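Local coordinates for protein mandalate racemase/muconate lactonizing enzyme (PDB 4E4U) that probably catalyses a metal-dependent racemisation, dehydration or related reaction of a carboxylate substrate, like other mandelate racemase/muconate lactonizing enzymes, at residues A221-P235 with V247-R260. Residues are numbered along the deposited sequence; the frame is centred on the assembly and turned at random.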
loop_
_atom_site.group_PDB
_atom_site.type_symbol
_atom_site.label_atom_id
_atom_site.label_comp_id
_atom_site.label_asym_id
_atom_site.label_seq_id
_atom_site.Cartn_x
_atom_site.Cartn_y
_atom_site.Cartn_z
ATOM N N ALA A 221 -20.572 17.411 1.116
ATOM C CA ALA A 221 -19.407 18.069 1.698
ATOM C C ALA A 221 -18.896 19.215 0.821
ATOM O O ALA A 221 -18.556 20.283 1.331
ATOM C CB ALA A 221 -18.295 17.063 1.965
ATOM N N LYS A 222 -18.859 19.013 -0.496
ATOM C CA LYS A 222 -18.357 20.068 -1.380
ATOM C C LYS A 222 -19.196 21.335 -1.263
ATOM O O LYS A 222 -18.657 22.433 -1.339
ATOM C CB LYS A 222 -18.266 19.602 -2.837
ATOM C CG LYS A 222 -17.337 18.411 -3.089
ATOM C CD LYS A 222 -16.148 18.306 -2.129
ATOM C CE LYS A 222 -14.967 19.148 -2.558
ATOM N NZ LYS A 222 -13.781 18.874 -1.683
ATOM N N ARG A 223 -20.500 21.178 -1.054
ATOM C CA ARG A 223 -21.401 22.311 -0.867
ATOM C C ARG A 223 -21.228 23.005 0.473
ATOM O O ARG A 223 -21.446 24.215 0.586
ATOM C CB ARG A 223 -22.845 21.851 -0.991
ATOM C CG ARG A 223 -23.264 21.510 -2.402
ATOM C CD ARG A 223 -24.568 20.761 -2.354
ATOM N NE ARG A 223 -25.165 20.478 -3.655
ATOM C CZ ARG A 223 -26.232 21.103 -4.143
ATOM N NH1 ARG A 223 -26.807 22.090 -3.462
ATOM N NH2 ARG A 223 -26.728 20.732 -5.310
ATOM N N LEU A 224 -20.850 22.238 1.490
ATOM C CA LEU A 224 -20.770 22.769 2.844
ATOM C C LEU A 224 -19.439 23.439 3.147
ATOM O O LEU A 224 -19.340 24.216 4.102
ATOM C CB LEU A 224 -21.034 21.667 3.872
ATOM C CG LEU A 224 -22.399 20.985 3.774
ATOM C CD1 LEU A 224 -22.574 20.035 4.947
ATOM C CD2 LEU A 224 -23.540 22.005 3.712
ATOM N N GLU A 225 -18.415 23.143 2.350
ATOM C CA GLU A 225 -17.073 23.644 2.650
ATOM C C GLU A 225 -17.001 25.166 2.774
ATOM O O GLU A 225 -16.276 25.686 3.619
ATOM C CB GLU A 225 -16.047 23.125 1.634
ATOM C CG GLU A 225 -15.671 21.667 1.883
ATOM C CD GLU A 225 -14.788 21.049 0.808
ATOM O OE1 GLU A 225 -14.477 21.719 -0.195
ATOM O OE2 GLU A 225 -14.407 19.870 0.957
ATOM N N LYS A 226 -17.772 25.880 1.960
ATOM C CA LYS A 226 -17.722 27.341 1.996
ATOM C C LYS A 226 -18.194 27.929 3.327
ATOM O O LYS A 226 -17.928 29.094 3.610
ATOM C CB LYS A 226 -18.527 27.947 0.836
ATOM C CG LYS A 226 -20.038 27.732 0.931
ATOM C CD LYS A 226 -20.792 28.386 -0.238
ATOM C CE LYS A 226 -20.719 27.565 -1.526
ATOM N NZ LYS A 226 -21.415 26.235 -1.426
ATOM N N TYR A 227 -18.872 27.128 4.148
ATOM C CA TYR A 227 -19.318 27.606 5.454
ATOM C C TYR A 227 -18.432 27.141 6.607
ATOM O O TYR A 227 -18.731 27.408 7.766
ATOM C CB TYR A 227 -20.787 27.247 5.691
ATOM C CG TYR A 227 -21.647 27.864 4.624
ATOM C CD1 TYR A 227 -21.760 29.247 4.525
ATOM C CD2 TYR A 227 -22.305 27.080 3.687
ATOM C CE1 TYR A 227 -22.515 29.835 3.531
ATOM C CE2 TYR A 227 -23.081 27.663 2.693
ATOM C CZ TYR A 227 -23.173 29.041 2.624
ATOM O OH TYR A 227 -23.918 29.630 1.637
ATOM N N ASP A 228 -17.339 26.455 6.270
ATOM C CA ASP A 228 -16.326 26.003 7.236
ATOM C C ASP A 228 -16.881 25.369 8.523
ATOM O O ASP A 228 -16.542 25.812 9.624
ATOM C CB ASP A 228 -15.366 27.157 7.576
ATOM C CG ASP A 228 -14.126 26.699 8.347
ATOM O OD1 ASP A 228 -13.622 25.579 8.110
ATOM O OD2 ASP A 228 -13.631 27.482 9.184
ATOM N N PRO A 229 -17.715 24.318 8.396
ATOM C CA PRO A 229 -18.187 23.653 9.615
ATOM C C PRO A 229 -17.032 22.998 10.368
ATOM O O PRO A 229 -16.058 22.517 9.757
ATOM C CB PRO A 229 -19.144 22.567 9.102
ATOM C CG PRO A 229 -19.278 22.766 7.641
ATOM C CD PRO A 229 -18.162 23.635 7.170
ATOM N N LEU A 230 -17.160 22.957 11.687
ATOM C CA LEU A 230 -16.181 22.271 12.521
ATOM C C LEU A 230 -16.196 20.759 12.267
ATOM O O LEU A 230 -15.159 20.108 12.324
ATOM C CB LEU A 230 -16.421 22.601 13.998
ATOM C CG LEU A 230 -15.702 21.778 15.077
ATOM C CD1 LEU A 230 -14.198 21.720 14.878
ATOM C CD2 LEU A 230 -16.014 22.328 16.458
ATOM N N TRP A 231 -17.364 20.195 11.988
ATOM C CA TRP A 231 -17.395 18.801 11.565
ATOM C C TRP A 231 -18.601 18.428 10.734
ATOM O O TRP A 231 -19.607 19.143 10.702
ATOM C CB TRP A 231 -17.247 17.839 12.750
ATOM C CG TRP A 231 -18.412 17.690 13.701
ATOM C CD1 TRP A 231 -19.690 17.291 13.407
ATOM C CD2 TRP A 231 -18.359 17.822 15.123
ATOM N NE1 TRP A 231 -20.446 17.214 14.562
ATOM C CE2 TRP A 231 -19.639 17.525 15.636
ATOM C CE3 TRP A 231 -17.343 18.170 16.025
ATOM C CZ2 TRP A 231 -19.938 17.577 16.996
ATOM C CZ3 TRP A 231 -17.637 18.219 17.376
ATOM C CH2 TRP A 231 -18.924 17.924 17.849
ATOM N N PHE A 232 -18.452 17.289 10.068
ATOM C CA PHE A 232 -19.487 16.625 9.286
ATOM C C PHE A 232 -19.650 15.281 9.997
ATOM O O PHE A 232 -18.739 14.439 9.969
ATOM C CB PHE A 232 -18.962 16.477 7.861
ATOM C CG PHE A 232 -19.921 15.850 6.867
ATOM C CD1 PHE A 232 -21.257 15.598 7.158
ATOM C CD2 PHE A 232 -19.445 15.499 5.607
ATOM C CE1 PHE A 232 -22.094 15.025 6.190
ATOM C CE2 PHE A 232 -20.274 14.934 4.659
ATOM C CZ PHE A 232 -21.596 14.696 4.949
ATOM N N GLU A 233 -20.778 15.114 10.687
ATOM C CA GLU A 233 -21.006 13.984 11.590
ATOM C C GLU A 233 -21.588 12.782 10.855
ATOM O O GLU A 233 -22.457 12.949 10.003
ATOM C CB GLU A 233 -21.998 14.425 12.670
ATOM C CG GLU A 233 -22.301 13.403 13.749
ATOM C CD GLU A 233 -22.807 14.047 15.033
ATOM O OE1 GLU A 233 -22.442 15.210 15.310
ATOM O OE2 GLU A 233 -23.550 13.384 15.782
ATOM N N GLU A 234 -21.127 11.576 11.195
ATOM C CA GLU A 234 -21.708 10.335 10.660
ATOM C C GLU A 234 -22.168 10.462 9.207
ATOM O O GLU A 234 -23.361 10.341 8.912
ATOM C CB GLU A 234 -22.899 9.888 11.516
ATOM C CG GLU A 234 -22.554 9.410 12.913
ATOM C CD GLU A 234 -23.557 8.387 13.398
ATOM O OE1 GLU A 234 -24.762 8.711 13.440
ATOM O OE2 GLU A 234 -23.161 7.243 13.690
ATOM N N PRO A 235 -21.229 10.716 8.287
ATOM C CA PRO A 235 -21.685 10.952 6.912
ATOM C C PRO A 235 -22.293 9.715 6.261
ATOM O O PRO A 235 -23.104 9.861 5.354
ATOM C CB PRO A 235 -20.406 11.386 6.181
ATOM C CG PRO A 235 -19.276 10.932 7.072
ATOM C CD PRO A 235 -19.798 11.013 8.464
ATOM N N VAL A 247 -15.007 9.476 2.420
ATOM C CA VAL A 247 -15.568 10.814 2.591
ATOM C C VAL A 247 -14.481 11.748 3.136
ATOM O O VAL A 247 -14.253 12.842 2.606
ATOM C CB VAL A 247 -16.817 10.825 3.492
ATOM C CG1 VAL A 247 -17.381 12.234 3.585
ATOM C CG2 VAL A 247 -17.869 9.871 2.959
ATOM N N ALA A 248 -13.774 11.303 4.170
ATOM C CA ALA A 248 -12.722 12.123 4.770
ATOM C C ALA A 248 -11.651 12.515 3.749
ATOM O O ALA A 248 -11.149 13.635 3.759
ATOM C CB ALA A 248 -12.097 11.397 5.951
ATOM N N LYS A 249 -11.312 11.589 2.859
ATOM C CA LYS A 249 -10.291 11.849 1.847
ATOM C C LYS A 249 -10.701 12.940 0.867
ATOM O O LYS A 249 -9.851 13.623 0.301
ATOM C CB LYS A 249 -9.970 10.564 1.078
ATOM C CG LYS A 249 -9.161 9.573 1.892
ATOM C CD LYS A 249 -9.095 8.218 1.211
ATOM C CE LYS A 249 -8.540 7.163 2.166
ATOM N NZ LYS A 249 -8.668 5.781 1.637
ATOM N N HIS A 250 -12.008 13.114 0.685
ATOM C CA HIS A 250 -12.526 13.997 -0.354
ATOM C C HIS A 250 -13.095 15.315 0.159
ATOM O O HIS A 250 -13.702 16.061 -0.605
ATOM C CB HIS A 250 -13.585 13.264 -1.187
ATOM C CG HIS A 250 -13.003 12.348 -2.214
ATOM N ND1 HIS A 250 -12.679 12.771 -3.481
ATOM C CD2 HIS A 250 -12.664 11.036 -2.155
ATOM C CE1 HIS A 250 -12.172 11.761 -4.169
ATOM N NE2 HIS A 250 -12.152 10.696 -3.380
ATOM N N THR A 251 -12.910 15.597 1.441
ATOM C CA THR A 251 -13.298 16.890 1.990
ATOM C C THR A 251 -12.309 17.394 3.027
ATOM O O THR A 251 -11.652 16.615 3.734
ATOM C CB THR A 251 -14.735 16.881 2.577
ATOM O OG1 THR A 251 -15.078 18.206 3.007
ATOM C CG2 THR A 251 -14.836 15.952 3.780
ATOM N N SER A 252 -12.215 18.718 3.109
ATOM C CA SER A 252 -11.427 19.375 4.145
ATOM C C SER A 252 -12.197 19.538 5.452
ATOM O O SER A 252 -11.612 19.927 6.461
ATOM C CB SER A 252 -10.951 20.742 3.654
ATOM O OG SER A 252 -12.051 21.499 3.167
ATOM N N ILE A 253 -13.504 19.273 5.440
ATOM C CA ILE A 253 -14.278 19.368 6.678
ATOM C C ILE A 253 -13.930 18.168 7.553
ATOM O O ILE A 253 -13.973 17.033 7.081
ATOM C CB ILE A 253 -15.792 19.341 6.401
ATOM C CG1 ILE A 253 -16.186 20.437 5.407
ATOM C CG2 ILE A 253 -16.577 19.451 7.710
ATOM C CD1 ILE A 253 -17.607 20.301 4.876
ATOM N N PRO A 254 -13.587 18.406 8.833
ATOM C CA PRO A 254 -13.300 17.259 9.708
ATOM C C PRO A 254 -14.476 16.292 9.786
ATOM O O PRO A 254 -15.617 16.739 9.909
ATOM C CB PRO A 254 -13.073 17.918 11.073
ATOM C CG PRO A 254 -12.568 19.277 10.739
ATOM C CD PRO A 254 -13.388 19.689 9.531
ATOM N N ILE A 255 -14.205 14.992 9.707
ATOM C CA ILE A 255 -15.244 13.991 9.916
ATOM C C ILE A 255 -15.288 13.590 11.382
ATOM O O ILE A 255 -14.257 13.266 11.985
ATOM C CB ILE A 255 -15.036 12.736 9.042
ATOM C CG1 ILE A 255 -14.958 13.123 7.557
ATOM C CG2 ILE A 255 -16.144 11.714 9.298
ATOM C CD1 ILE A 255 -16.098 14.005 7.057
ATOM N N ALA A 256 -16.486 13.655 11.960
ATOM C CA ALA A 256 -16.723 13.214 13.330
ATOM C C ALA A 256 -17.645 12.013 13.296
ATOM O O ALA A 256 -18.630 12.000 12.561
ATOM C CB ALA A 256 -17.359 14.335 14.157
ATOM N N THR A 257 -17.343 11.007 14.101
ATOM C CA THR A 257 -18.244 9.877 14.210
ATOM C C THR A 257 -17.979 9.101 15.484
ATOM O O THR A 257 -16.976 9.327 16.160
ATOM C CB THR A 257 -18.138 8.950 12.980
ATOM O OG1 THR A 257 -19.335 8.181 12.875
ATOM C CG2 THR A 257 -16.907 8.041 13.071
ATOM N N GLY A 258 -18.864 8.167 15.807
ATOM C CA GLY A 258 -18.571 7.234 16.875
ATOM C C GLY A 258 -19.692 6.894 17.821
ATOM O O GLY A 258 -19.542 5.974 18.629
ATOM N N GLU A 259 -20.814 7.605 17.748
ATOM C CA GLU A 259 -21.873 7.361 18.730
ATOM C C GLU A 259 -22.499 5.978 18.594
ATOM O O GLU A 259 -23.145 5.501 19.525
ATOM C CB GLU A 259 -22.961 8.420 18.656
ATOM C CG GLU A 259 -23.910 8.256 17.498
ATOM C CD GLU A 259 -24.735 9.498 17.287
ATOM O OE1 GLU A 259 -25.957 9.461 17.541
ATOM O OE2 GLU A 259 -24.147 10.524 16.880
ATOM N N ARG A 260 -22.302 5.332 17.444
ATOM C CA ARG A 260 -22.828 3.987 17.226
ATOM C C ARG A 260 -21.738 2.926 17.199
ATOM O O ARG A 260 -21.996 1.784 16.820
ATOM C CB ARG A 260 -23.668 3.936 15.950
ATOM C CG ARG A 260 -24.966 4.698 16.090
ATOM C CD ARG A 260 -25.814 4.562 14.868
ATOM N NE ARG A 260 -25.460 5.522 13.834
ATOM C CZ ARG A 260 -25.994 5.531 12.619
ATOM N NH1 ARG A 260 -26.823 4.555 12.243
ATOM N NH2 ARG A 260 -25.675 6.499 11.771
HETATM O O HOH W 1 -11.903 22.680 0.767
HETATM O O HOH W 2 -20.984 6.179 14.883
#
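Two neighbouring parallel strands of the enolase-superfamily barrel, 231-233 and 255-257, pair here through backbone hydrogen bonds Phe232 N to Pro254 O (2.9 Å), Ala256 N to Phe232 O and Glu234 N to Ala256 O. Between them the chain runs through helix 241-249, a beta-alpha-beta unit of the TIM-barrel-like C-terminal domain. On the face of the sheet that carries Glu233, the methyl of Ala256 sits over the five-membered ring of Trp231, a CH-pi contact with CB 3.7 Å from the ring centroid. That indole also donates from NE1 to Glu233 OE1, which also meets Lys164 and Gln280. Phe232 and Ile255 point to the other face, side by side, with Ile255 CD1 3.9 Å from Phe232 CB; Val247 CG1, from helix 241-249, touches Phe232 CE2 and Pro235 CB.

At the N-terminal ends of the strands, Glu225 OE2 is gripped by three donors: Thr251 OG1 at 2.7 Å on its anti lone pair, Ser252 N from above the carboxylate plane, and Lys222 NZ in a salt bridge. The same lysine reaches His250 O, and Thr251 OG1 accepts from Ile253 N, an ST turn leading into strand 255-257. Ile253, with CG1 anti to its carbonyl carbon (chi1 -55°), sends CD1 among Leu224 CB, Pro229 CG and Ala221.

Past the C-terminal ends, Arg260 meets the Glu234 carboxylate with NE on the syn lone pair of OE2 (2.9 Å) and, weakly, NH2 on OE1, the two planes turned 68° apart. A water donates to that OE2 and accepts from Arg260 N. Phe82 of a neighbouring subunit packs on this pair, while Glu233 OE2 and Glu259 OE2 lie 3.1 Å apart without a hydrogen bond between them.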